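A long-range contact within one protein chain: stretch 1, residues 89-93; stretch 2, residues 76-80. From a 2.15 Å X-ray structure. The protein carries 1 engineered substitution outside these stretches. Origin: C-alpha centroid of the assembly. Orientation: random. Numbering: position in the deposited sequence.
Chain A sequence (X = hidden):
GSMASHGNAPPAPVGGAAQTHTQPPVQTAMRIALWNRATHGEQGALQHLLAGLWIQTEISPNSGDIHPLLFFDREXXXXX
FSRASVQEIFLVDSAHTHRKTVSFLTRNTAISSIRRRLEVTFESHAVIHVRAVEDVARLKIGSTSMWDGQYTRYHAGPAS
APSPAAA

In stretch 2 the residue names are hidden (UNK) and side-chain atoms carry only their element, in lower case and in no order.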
# COMPACT_ATOMS: atom_id res chain seq x y z
N ILE A 89 -0.33 9.11 9.27
CA ILE A 89 0.64 8.94 8.20
C ILE A 89 1.89 8.26 8.71
O ILE A 89 2.32 8.50 9.84
CB ILE A 89 1.04 10.29 7.58
CG1 ILE A 89 -0.20 11.09 7.18
CG2 ILE A 89 1.97 10.07 6.39
CD1 ILE A 89 0.08 12.48 6.66
N PHE A 90 2.49 7.42 7.87
CA PHE A 90 3.75 6.78 8.18
C PHE A 90 4.74 6.97 7.03
O PHE A 90 4.48 6.56 5.90
CB PHE A 90 3.56 5.28 8.45
CG PHE A 90 2.87 4.98 9.75
CD1 PHE A 90 1.53 5.27 9.92
CD2 PHE A 90 3.56 4.38 10.78
CE1 PHE A 90 0.89 4.99 11.11
CE2 PHE A 90 2.93 4.10 11.97
CZ PHE A 90 1.60 4.40 12.14
N LEU A 91 5.86 7.61 7.34
CA LEU A 91 6.90 7.84 6.34
C LEU A 91 7.60 6.53 6.01
O LEU A 91 7.93 5.75 6.90
CB LEU A 91 7.92 8.86 6.85
CG LEU A 91 7.37 10.18 7.39
CD1 LEU A 91 8.01 10.50 8.72
CD2 LEU A 91 7.60 11.30 6.39
N VAL A 92 7.85 6.30 4.72
CA VAL A 92 8.50 5.08 4.28
C VAL A 92 10.00 5.14 4.52
O VAL A 92 10.72 5.90 3.87
CB VAL A 92 8.24 4.80 2.79
CG1 VAL A 92 8.83 3.46 2.39
CG2 VAL A 92 6.75 4.84 2.48
N ASP A 93 10.47 4.32 5.45
CA ASP A 93 11.90 4.23 5.74
C ASP A 93 12.58 3.30 4.75
O ASP A 93 13.77 3.45 4.46
CB ASP A 93 12.12 3.75 7.18
CG ASP A 93 12.00 4.87 8.20
OD1 ASP A 93 12.53 5.97 7.94
OD2 ASP A 93 11.38 4.65 9.26
N UNK A 76 6.04 12.17 -1.56
CA UNK A 76 6.63 12.35 -0.24
C UNK A 76 6.97 11.02 0.41
O UNK A 76 7.40 10.98 1.57
n UNK A 76 4.26 16.11 -0.99
c UNK A 76 4.14 14.78 -0.66
n UNK A 76 6.03 15.58 0.10
c UNK A 76 5.67 13.14 0.64
c UNK A 76 5.41 16.57 -0.52
c UNK A 76 5.25 14.44 0.04
N UNK A 77 6.81 9.93 -0.33
CA UNK A 77 7.09 8.59 0.17
C UNK A 77 6.42 8.37 1.52
O UNK A 77 7.08 8.06 2.52
c UNK A 77 8.59 8.38 0.28
N UNK A 78 5.11 8.55 1.54
CA UNK A 78 4.30 8.39 2.74
C UNK A 78 3.17 7.41 2.48
O UNK A 78 2.88 7.08 1.33
c UNK A 78 3.72 9.73 3.20
c UNK A 78 4.21 12.08 3.96
o UNK A 78 3.14 12.37 3.39
c UNK A 78 4.74 10.66 3.82
o UNK A 78 4.86 12.89 4.65
N UNK A 79 2.55 6.94 3.56
CA UNK A 79 1.36 6.12 3.45
C UNK A 79 0.37 6.56 4.50
O UNK A 79 0.62 6.43 5.70
c UNK A 79 3.19 2.77 2.68
c UNK A 79 2.61 4.15 2.48
c UNK A 79 0.39 3.80 3.60
c UNK A 79 1.68 4.62 3.61
N UNK A 80 -0.75 7.11 4.04
CA UNK A 80 -1.76 7.64 4.94
C UNK A 80 -2.81 6.58 5.21
O UNK A 80 -3.36 5.97 4.29
o UNK A 80 -3.48 8.53 3.46
c UNK A 80 -2.43 8.90 4.35
c UNK A 80 -1.41 9.76 3.61

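Position 76 carries six side-chain atoms: one carbon leading into a five-membered ring of three carbons and two nitrogens. None of them comes nearer than 6.3 Å to stretch 1, and the ring leads away from it. Such a ring is an imidazole, and the residue is His76, which precedes the contact rather than taking part in it.

At position 77 a single carbon, CB, is all that extends from the backbone, and it lies 4.4 Å from Val92 CB, a loose apolar contact. A lone methyl group identifies Ala77. Its phi/psi of 50/56° lies in the left-handed region, just ahead of the strand that starts at position 78. The backbone does most of the work here: Val92 N donates a hydrogen bond to Ala77 O at 2.9 Å, with an almost linear N-H...O angle of 170°.

Position 78 has five side-chain atoms, an unbranched run of three carbons whose last carries two oxygens. Its CB lies 3.7 Å from Ile89 CG2, and one of its oxygens 3.6 Å from Leu91 CD2. A carboxylate at the end of two methylenes is glutamate, Glu78. It pairs with Leu91 in a non-hydrogen-bonded antiparallel bridge, and the two side chains lie on the same face of the sheet. The glutamate side chain lies along both Ile89 and Leu91. The carboxylate thus meets a methyl group, and its contact with the leucine is one of packing.

Four carbons make up the side chain at position 79, forked at the first, with one arm two carbons long; the carbon ending that longer arm reaches Val92 CG2 at 4.1 Å. This beta-branched, wholly apolar pattern is isoleucine, Ile79, and the carbon in question is CD1. The residue is buried on the face it shares with Phe90. The phenylalanine ring leads away from stretch 2, so the tie between this bridged pair is chiefly through the main chain: Phe90 N donates to Ile79 O at 3.0 Å, and Ile79 N donates to Phe90 O at 3.1 Å. Ile79 O also accepts a CA-H...O contact from Ile89 CA at 3.5 Å.

The side chain at position 80 is one carbon bearing one oxygen and one further carbon, and this methyl carbon lies 4.0 Å from Ile89 CG1. The pattern is the signature of threonine, Thr80. With chi1 in the p rotamer, its methyl, CG2, packs on the isoleucine with which the residue forms a non-hydrogen-bonded bridge.

The contact is a short antiparallel pairing, the strand directions differing by 159°, that buries 384 Å² summed over both sides. Three main-chain hydrogen bonds fix its register, at Phe90 and Val92. Ile89, Leu91, Glu78 and Thr80 line one face, where Ile89 packs against Glu78 and Thr80, and the glutamate also runs beside Leu91; Phe90 and Ile79 point to the other and are buried.

Stretch 2 76-80: HAEIT
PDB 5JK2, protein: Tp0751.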